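Local coordinates for putative uncharacterized protein (Coprinopsis cinerea, PDB 3W9A) that is probably a carbohydrate-cleaving enzyme, its catalytic domain being a beta-jelly roll of glycoside hydrolase family 131, at residues G7-D19 with L46-R60. Residues are numbered along the deposited sequence; the frame is centred on the assembly and turned at random.
Sequences GSFNNYTTPADFD and LDPSYKNPAITSELR
Asn10 and Leu59 come nearest, CA to CA 5.6 Å, with Phe9 opposite Arg60 and Thr14 opposite Leu46 farther along, where a type I beta turn from Phe9 to Tyr12 meets the loop joining strands 44-47 and 61-66 of the beta-jelly roll. The two segments form no backbone-to-backbone hydrogen bond across this seam; side chains do the tying. Glu58, bent at chi2 (-68°), brings its carboxylate against the Ser8 hydroxyl and the backbone N of Phe9: OE1 accepts a hydrogen bond from Ser8 OG at 2.6 Å and OE2 one from Phe9 N, each oxygen through its syn lone pair. Ser8 OG in turn accepts from Asn10 N, an ST turn that steadies the donor. The amide of Asn10 lies only 15° from the plane of that carboxylate and reads the backbone beside it, OD1 accepting from Leu59 N at 2.8 Å and ND2 giving an almost straight bond to Ser57 O. Leu46 supplies the apolar part: CD1 touches Phe18 CE2 at 3.8 Å and CD2 packs on the CB atoms of Phe9 and Tyr12, and Leu46, Phe9 and Phe18 all touch Leu62 of strand 61-66. Bent at chi3 (73°), Arg60 lays its guanidinium between Thr13 CA and Leu59 CB, one over each face, and NH1 gives to Phe9 O (3.0 Å) and Asn10 O (2.9 Å), both in the guanidinium plane. With an alanine here, both carbonyls would probably lose their charged donor and a gap open between Thr13 and Leu59. Tyr12 N reaches the same Phe9 O from the opposite face of that carbonyl.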
ATOM      1  N   GLY A   7       1.288  -2.855  10.694  1.00 11.75           N
ATOM      2  CA  GLY A   7       0.009  -2.606  10.024  1.00 11.29           C
ATOM      3  C   GLY A   7      -0.868  -3.834   9.865  1.00 11.28           C
ATOM      4  O   GLY A   7      -1.778  -3.849   9.018  1.00 11.33           O
ATOM      5  N   SER A   8      -0.607  -4.868  10.665  1.00 11.43           N
ATOM      6  CA  SER A   8      -1.453  -6.058  10.689  1.00 11.50           C
ATOM      7  C   SER A   8      -2.903  -5.626  10.788  1.00 11.26           C
ATOM      8  O   SER A   8      -3.208  -4.670  11.489  1.00 11.29           O
ATOM      9  CB  SER A   8      -1.121  -6.920  11.909  1.00 11.64           C
ATOM     10  OG  SER A   8      -2.165  -7.851  12.139  1.00 11.72           O
ATOM     11  N   PHE A   9      -3.793  -6.315  10.079  1.00 11.62           N
ATOM     12  CA  PHE A   9      -5.214  -6.045  10.189  1.00 11.81           C
ATOM     13  C   PHE A   9      -5.882  -7.001  11.189  1.00 12.45           C
ATOM     14  O   PHE A   9      -7.120  -7.050  11.268  1.00 12.44           O
ATOM     15  CB  PHE A   9      -5.893  -6.129   8.812  1.00 11.63           C
ATOM     16  CG  PHE A   9      -5.428  -5.078   7.853  1.00 11.45           C
ATOM     17  CD1 PHE A   9      -5.699  -3.745   8.088  1.00 11.38           C
ATOM     18  CD2 PHE A   9      -4.702  -5.416   6.717  1.00 11.40           C
ATOM     19  CE1 PHE A   9      -5.257  -2.765   7.217  1.00 11.47           C
ATOM     20  CE2 PHE A   9      -4.269  -4.437   5.840  1.00 11.41           C
ATOM     21  CZ  PHE A   9      -4.539  -3.110   6.094  1.00 11.29           C
ATOM     22  N   ASN A  10      -5.087  -7.743  11.979  1.00 12.42           N
ATOM     23  CA  ASN A  10      -5.693  -8.755  12.863  1.00 12.69           C
ATOM     24  C   ASN A  10      -6.717  -8.154  13.845  1.00 12.63           C
ATOM     25  O   ASN A  10      -7.644  -8.830  14.234  1.00 12.67           O
ATOM     26  CB  ASN A  10      -4.636  -9.548  13.640  1.00 12.53           C
ATOM     27  CG  ASN A  10      -3.860 -10.506  12.772  1.00 12.51           C
ATOM     28  OD1 ASN A  10      -4.246 -10.787  11.631  1.00 12.01           O
ATOM     29  ND2 ASN A  10      -2.744 -11.019  13.311  1.00 12.28           N
ATOM     30  N   ASN A  11      -6.543  -6.898  14.242  1.00 13.01           N
ATOM     31  CA  ASN A  11      -7.460  -6.268  15.197  1.00 13.18           C
ATOM     32  C   ASN A  11      -8.558  -5.495  14.502  1.00 13.24           C
ATOM     33  O   ASN A  11      -9.420  -4.924  15.156  1.00 13.78           O
ATOM     34  CB  ASN A  11      -6.707  -5.338  16.144  1.00 13.13           C
ATOM     35  CG  ASN A  11      -5.859  -6.095  17.135  1.00 13.27           C
ATOM     36  OD1 ASN A  11      -5.866  -7.324  17.167  1.00 12.98           O
ATOM     37  ND2 ASN A  11      -5.116  -5.363  17.952  1.00 13.42           N
ATOM     38  N   TYR A  12      -8.531  -5.485  13.172  1.00 13.02           N
ATOM     39  CA  TYR A  12      -9.543  -4.771  12.407  1.00 13.26           C
ATOM     40  C   TYR A  12     -10.483  -5.801  11.821  1.00 13.93           C
ATOM     41  O   TYR A  12     -10.175  -6.417  10.809  1.00 13.21           O
ATOM     42  CB  TYR A  12      -8.900  -3.873  11.336  1.00 12.11           C
ATOM     43  CG  TYR A  12      -8.171  -2.695  11.940  1.00 11.56           C
ATOM     44  CD1 TYR A  12      -8.809  -1.461  12.123  1.00 11.45           C
ATOM     45  CD2 TYR A  12      -6.851  -2.816  12.366  1.00 11.06           C
ATOM     46  CE1 TYR A  12      -8.125  -0.376  12.675  1.00 11.27           C
ATOM     47  CE2 TYR A  12      -6.174  -1.745  12.926  1.00 11.17           C
ATOM     48  CZ  TYR A  12      -6.802  -0.534  13.085  1.00 11.20           C
ATOM     49  OH  TYR A  12      -6.089   0.510  13.663  1.00 11.68           O
ATOM     50  N   THR A  13     -11.628  -5.975  12.480  1.00 15.56           N
ATOM     51  CA  THR A  13     -12.565  -7.070  12.174  1.00 18.51           C
ATOM     52  C   THR A  13     -13.758  -6.639  11.328  1.00 19.36           C
ATOM     53  O   THR A  13     -14.305  -7.455  10.597  1.00 21.29           O
ATOM     54  CB  THR A  13     -13.105  -7.715  13.472  1.00 19.70           C
ATOM     55  OG1 THR A  13     -12.000  -8.237  14.216  1.00 21.46           O
ATOM     56  CG2 THR A  13     -14.090  -8.866  13.170  1.00 20.75           C
ATOM     57  N   THR A  14     -14.174  -5.379  11.448  1.00 19.90           N
ATOM     58  CA  THR A  14     -15.271  -4.832  10.633  1.00 19.93           C
ATOM     59  C   THR A  14     -14.924  -3.411  10.227  1.00 19.60           C
ATOM     60  O   THR A  14     -14.026  -2.805  10.824  1.00 20.39           O
ATOM     61  CB  THR A  14     -16.596  -4.785  11.424  1.00 20.35           C
ATOM     62  OG1 THR A  14     -16.461  -3.885  12.525  1.00 20.23           O
ATOM     63  CG2 THR A  14     -16.950  -6.150  11.943  1.00 21.79           C
ATOM     64  N   PRO A  15     -15.651  -2.846   9.239  1.00 19.23           N
ATOM     65  CA  PRO A  15     -15.311  -1.487   8.814  1.00 18.92           C
ATOM     66  C   PRO A  15     -15.329  -0.455   9.948  1.00 18.46           C
ATOM     67  O   PRO A  15     -14.419   0.395  10.032  1.00 18.20           O
ATOM     68  CB  PRO A  15     -16.363  -1.189   7.733  1.00 19.31           C
ATOM     69  CG  PRO A  15     -16.706  -2.525   7.182  1.00 19.00           C
ATOM     70  CD  PRO A  15     -16.675  -3.451   8.362  1.00 18.99           C
ATOM     71  N   ALA A  16     -16.320  -0.564  10.833  1.00 18.58           N
ATOM     72  CA  ALA A  16     -16.439   0.337  11.975  1.00 18.19           C
ATOM     73  C   ALA A  16     -15.196   0.369  12.868  1.00 18.41           C
ATOM     74  O   ALA A  16     -14.972   1.363  13.561  1.00 19.39           O
ATOM     75  CB  ALA A  16     -17.672  -0.004  12.804  1.00 18.24           C
ATOM     76  N   ASP A  17     -14.385  -0.690  12.850  1.00 17.16           N
ATOM     77  CA  ASP A  17     -13.140  -0.682  13.614  1.00 16.78           C
ATOM     78  C   ASP A  17     -12.225   0.473  13.194  1.00 15.64           C
ATOM     79  O   ASP A  17     -11.566   1.073  14.032  1.00 15.63           O
ATOM     80  CB  ASP A  17     -12.411  -2.041  13.541  1.00 17.03           C
ATOM     81  CG  ASP A  17     -13.068  -3.120  14.411  1.00 17.80           C
ATOM     82  OD1 ASP A  17     -13.766  -2.774  15.392  1.00 18.39           O
ATOM     83  OD2 ASP A  17     -12.905  -4.319  14.105  1.00 17.63           O
ATOM     84  N   PHE A  18     -12.221   0.832  11.917  1.00 14.71           N
ATOM     85  CA  PHE A  18     -11.427   1.977  11.470  1.00 14.08           C
ATOM     86  C   PHE A  18     -11.993   3.327  11.991  1.00 14.50           C
ATOM     87  O   PHE A  18     -11.247   4.291  12.169  1.00 14.44           O
ATOM     88  CB  PHE A  18     -11.320   1.992   9.948  1.00 13.45           C
ATOM     89  CG  PHE A  18     -10.440   0.914   9.386  1.00 12.89           C
ATOM     90  CD1 PHE A  18      -9.054   0.988   9.512  1.00 12.67           C
ATOM     91  CD2 PHE A  18     -10.991  -0.160   8.707  1.00 12.33           C
ATOM     92  CE1 PHE A  18      -8.239   0.003   8.974  1.00 12.47           C
ATOM     93  CE2 PHE A  18     -10.187  -1.142   8.164  1.00 12.37           C
ATOM     94  CZ  PHE A  18      -8.812  -1.063   8.289  1.00 12.28           C
ATOM     95  N   ASP A  19     -13.295   3.371  12.263  1.00 14.98           N
ATOM     96  CA  ASP A  19     -13.964   4.582  12.771  1.00 15.58           C
ATOM     97  C   ASP A  19     -13.629   4.928  14.227  1.00 15.97           C
ATOM     98  O   ASP A  19     -13.968   6.003  14.694  1.00 16.13           O
ATOM     99  CB  ASP A  19     -15.493   4.477  12.613  1.00 15.24           C
ATOM    100  CG  ASP A  19     -15.933   4.369  11.147  1.00 15.92           C
ATOM    101  OD1 ASP A  19     -15.234   4.912  10.262  1.00 17.33           O
ATOM    102  OD2 ASP A  19     -16.969   3.738  10.867  1.00 14.92           O
ATOM    103  N   LEU A  46     -12.934  -5.931   5.135  1.00 13.64           N
ATOM    104  CA  LEU A  46     -11.990  -6.893   5.676  1.00 14.36           C
ATOM    105  C   LEU A  46     -12.537  -8.309   5.538  1.00 15.19           C
ATOM    106  O   LEU A  46     -13.729  -8.532   5.755  1.00 15.92           O
ATOM    107  CB  LEU A  46     -11.756  -6.570   7.146  1.00 14.86           C
ATOM    108  CG  LEU A  46     -11.212  -5.162   7.442  1.00 14.83           C
ATOM    109  CD1 LEU A  46     -11.892  -4.527   8.654  1.00 15.12           C
ATOM    110  CD2 LEU A  46      -9.706  -5.202   7.614  1.00 15.27           C
ATOM    111  N   ASP A  47     -11.666  -9.263   5.172  1.00 15.32           N
ATOM    112  CA  ASP A  47     -12.080 -10.643   4.901  1.00 15.24           C
ATOM    113  C   ASP A  47     -10.864 -11.557   4.777  1.00 15.61           C
ATOM    114  O   ASP A  47      -9.818 -11.142   4.265  1.00 15.58           O
ATOM    115  CB  ASP A  47     -12.897 -10.702   3.596  1.00 15.46           C
ATOM    116  CG  ASP A  47     -13.702 -11.981   3.444  1.00 15.71           C
ATOM    117  OD1 ASP A  47     -13.217 -12.938   2.779  1.00 15.92           O
ATOM    118  OD2 ASP A  47     -14.818 -12.027   3.996  1.00 15.24           O
ATOM    119  N   PRO A  48     -10.995 -12.816   5.218  1.00 15.72           N
ATOM    120  CA  PRO A  48      -9.900 -13.747   5.061  1.00 15.73           C
ATOM    121  C   PRO A  48      -9.469 -13.955   3.609  1.00 16.04           C
ATOM    122  O   PRO A  48      -8.288 -14.178   3.362  1.00 15.99           O
ATOM    123  CB  PRO A  48     -10.449 -15.047   5.663  1.00 15.84           C
ATOM    124  CG  PRO A  48     -11.918 -14.842   5.774  1.00 16.11           C
ATOM    125  CD  PRO A  48     -12.060 -13.384   6.052  1.00 15.91           C
ATOM    126  N   SER A  49     -10.401 -13.855   2.661  1.00 15.82           N
ATOM    127  CA  SER A  49     -10.054 -14.018   1.251  1.00 15.71           C
ATOM    128  C   SER A  49      -9.362 -12.785   0.668  1.00 15.31           C
ATOM    129  O   SER A  49      -8.936 -12.784  -0.495  1.00 14.63           O
ATOM    130  CB  SER A  49     -11.314 -14.341   0.430  1.00 15.93           C
ATOM    131  OG  SER A  49     -12.202 -13.247   0.389  1.00 15.84           O
ATOM    132  N   TYR A  50      -9.250 -11.727   1.462  1.00 14.86           N
ATOM    133  CA  TYR A  50      -8.653 -10.482   0.958  1.00 14.53           C
ATOM    134  C   TYR A  50      -7.139 -10.431   1.187  1.00 14.58           C
ATOM    135  O   TYR A  50      -6.493  -9.425   0.870  1.00 13.95           O
ATOM    136  CB  TYR A  50      -9.313  -9.252   1.604  1.00 14.05           C
ATOM    137  CG  TYR A  50     -10.804  -9.083   1.358  1.00 13.99           C
ATOM    138  CD1 TYR A  50     -11.487  -9.827   0.387  1.00 14.10           C
ATOM    139  CD2 TYR A  50     -11.530  -8.155   2.087  1.00 13.92           C
ATOM    140  CE1 TYR A  50     -12.846  -9.644   0.166  1.00 13.97           C
ATOM    141  CE2 TYR A  50     -12.885  -7.970   1.864  1.00 13.87           C
ATOM    142  CZ  TYR A  50     -13.527  -8.723   0.915  1.00 13.74           C
ATOM    143  OH  TYR A  50     -14.848  -8.526   0.721  1.00 13.76           O
ATOM    144  N   LYS A  51      -6.577 -11.493   1.755  1.00 14.74           N
ATOM    145  CA  LYS A  51      -5.152 -11.490   2.046  1.00 15.07           C
ATOM    146  C   LYS A  51      -4.386 -12.405   1.121  1.00 14.60           C
ATOM    147  O   LYS A  51      -4.942 -13.287   0.446  1.00 14.33           O
ATOM    148  CB  LYS A  51      -4.856 -11.834   3.516  1.00 14.87           C
ATOM    149  CG  LYS A  51      -5.282 -13.204   3.965  1.00 15.51           C
ATOM    150  CD  LYS A  51      -4.476 -13.684   5.173  1.00 15.85           C
ATOM    151  CE  LYS A  51      -4.004 -15.116   4.956  1.00 15.89           C
ATOM    152  NZ  LYS A  51      -3.678 -15.799   6.236  1.00 15.90           N
ATOM    153  N   ASN A  52      -3.087 -12.169   1.082  1.00 14.16           N
ATOM    154  CA  ASN A  52      -2.189 -13.103   0.460  1.00 13.65           C
ATOM    155  C   ASN A  52      -2.190 -14.361   1.323  1.00 13.76           C
ATOM    156  O   ASN A  52      -1.705 -14.324   2.440  1.00 13.41           O
ATOM    157  CB  ASN A  52      -0.773 -12.508   0.360  1.00 13.39           C
ATOM    158  CG  ASN A  52       0.200 -13.463  -0.285  1.00 13.21           C
ATOM    159  OD1 ASN A  52      -0.037 -14.661  -0.313  1.00 13.58           O
ATOM    160  ND2 ASN A  52       1.281 -12.941  -0.829  1.00 13.11           N
ATOM    161  N   PRO A  53      -2.725 -15.483   0.800  1.00 14.55           N
ATOM    162  CA  PRO A  53      -2.804 -16.691   1.628  1.00 14.59           C
ATOM    163  C   PRO A  53      -1.451 -17.184   2.178  1.00 14.16           C
ATOM    164  O   PRO A  53      -1.426 -17.837   3.207  1.00 13.85           O
ATOM    165  CB  PRO A  53      -3.440 -17.727   0.679  1.00 14.76           C
ATOM    166  CG  PRO A  53      -3.135 -17.234  -0.687  1.00 14.74           C
ATOM    167  CD  PRO A  53      -3.122 -15.745  -0.605  1.00 14.35           C
ATOM    168  N   ALA A  54      -0.341 -16.862   1.518  1.00 13.89           N
ATOM    169  CA  ALA A  54       0.985 -17.219   2.055  1.00 13.82           C
ATOM    170  C   ALA A  54       1.385 -16.460   3.331  1.00 14.00           C
ATOM    171  O   ALA A  54       2.363 -16.834   3.973  1.00 13.45           O
ATOM    172  CB  ALA A  54       2.068 -17.033   0.989  1.00 13.69           C
ATOM    173  N   ILE A  55       0.666 -15.385   3.676  1.00 14.51           N
ATOM    174  CA  ILE A  55       0.991 -14.562   4.851  1.00 14.66           C
ATOM    175  C   ILE A  55       0.242 -15.147   6.024  1.00 15.25           C
ATOM    176  O   ILE A  55      -0.842 -14.678   6.398  1.00 15.28           O
ATOM    177  CB  ILE A  55       0.619 -13.077   4.657  1.00 14.54           C
ATOM    178  CG1 ILE A  55       1.390 -12.520   3.468  1.00 14.44           C
ATOM    179  CG2 ILE A  55       0.947 -12.262   5.911  1.00 14.51           C
ATOM    180  CD1 ILE A  55       1.071 -11.073   3.158  1.00 14.60           C
ATOM    181  N   THR A  56       0.840 -16.191   6.587  1.00 15.88           N
ATOM    182  CA  THR A  56       0.170 -17.031   7.565  1.00 16.25           C
ATOM    183  C   THR A  56      -0.102 -16.328   8.902  1.00 15.56           C
ATOM    184  O   THR A  56      -1.044 -16.687   9.603  1.00 14.77           O
ATOM    185  CB  THR A  56       0.974 -18.319   7.762  1.00 17.69           C
ATOM    186  OG1 THR A  56       2.366 -17.998   7.833  1.00 18.45           O
ATOM    187  CG2 THR A  56       0.769 -19.238   6.554  1.00 18.51           C
ATOM    188  N   SER A  57       0.702 -15.320   9.242  1.00 14.93           N
ATOM    189  CA  SER A  57       0.542 -14.594  10.519  1.00 14.84           C
ATOM    190  C   SER A  57      -0.628 -13.598  10.523  1.00 14.12           C
ATOM    191  O   SER A  57      -0.930 -12.999  11.548  1.00 14.12           O
ATOM    192  CB  SER A  57       1.840 -13.854  10.856  1.00 14.66           C
ATOM    193  OG  SER A  57       2.074 -12.821   9.912  1.00 14.62           O
ATOM    194  N   GLU A  58      -1.268 -13.424   9.371  1.00 13.81           N
ATOM    195  CA  GLU A  58      -2.401 -12.509   9.211  1.00 13.39           C
ATOM    196  C   GLU A  58      -3.742 -13.258   9.086  1.00 13.17           C
ATOM    197  O   GLU A  58      -3.848 -14.222   8.350  1.00 12.84           O
ATOM    198  CB  GLU A  58      -2.173 -11.652   7.950  1.00 13.45           C
ATOM    199  CG  GLU A  58      -1.211 -10.501   8.151  1.00 13.33           C
ATOM    200  CD  GLU A  58      -1.788  -9.456   9.087  1.00 13.57           C
ATOM    201  OE1 GLU A  58      -1.410  -9.458  10.291  1.00 13.60           O
ATOM    202  OE2 GLU A  58      -2.654  -8.670   8.628  1.00 13.68           O
ATOM    203  N   LEU A  59      -4.768 -12.801   9.797  1.00 13.17           N
ATOM    204  CA  LEU A  59      -6.067 -13.433   9.742  1.00 13.38           C
ATOM    205  C   LEU A  59      -6.821 -12.984   8.495  1.00 13.69           C
ATOM    206  O   LEU A  59      -7.582 -13.751   7.918  1.00 13.35           O
ATOM    207  CB  LEU A  59      -6.906 -13.065  10.968  1.00 13.81           C
ATOM    208  CG  LEU A  59      -6.316 -13.353  12.351  1.00 14.23           C
ATOM    209  CD1 LEU A  59      -7.275 -12.839  13.414  1.00 14.65           C
ATOM    210  CD2 LEU A  59      -6.022 -14.825  12.561  1.00 14.44           C
ATOM    211  N   ARG A  60      -6.639 -11.726   8.096  1.00 13.93           N
ATOM    212  CA  ARG A  60      -7.412 -11.185   6.979  1.00 14.41           C
ATOM    213  C   ARG A  60      -6.640 -10.160   6.156  1.00 13.75           C
ATOM    214  O   ARG A  60      -5.530  -9.783   6.509  1.00 14.79           O
ATOM    215  CB  ARG A  60      -8.734 -10.613   7.497  1.00 14.86           C
ATOM    216  CG  ARG A  60      -8.587  -9.457   8.442  1.00 15.51           C
ATOM    217  CD  ARG A  60      -9.929  -9.108   9.056  1.00 15.88           C
ATOM    218  NE  ARG A  60     -10.336 -10.103  10.036  1.00 16.32           N
ATOM    219  CZ  ARG A  60      -9.900 -10.172  11.291  1.00 16.41           C
ATOM    220  NH1 ARG A  60      -9.025  -9.296  11.778  1.00 16.02           N
ATOM    221  NH2 ARG A  60     -10.350 -11.151  12.070  1.00 17.25           N
TER
HETATM  222  O   HOH W   1      -1.401  -5.879   7.033  1.00  8.42           O
HETATM  223  O   HOH W   2      -5.304  -9.557   9.391  1.00 13.66           O
HETATM  224  O   HOH W   3      -9.461 -10.649  15.042  1.00 22.73           O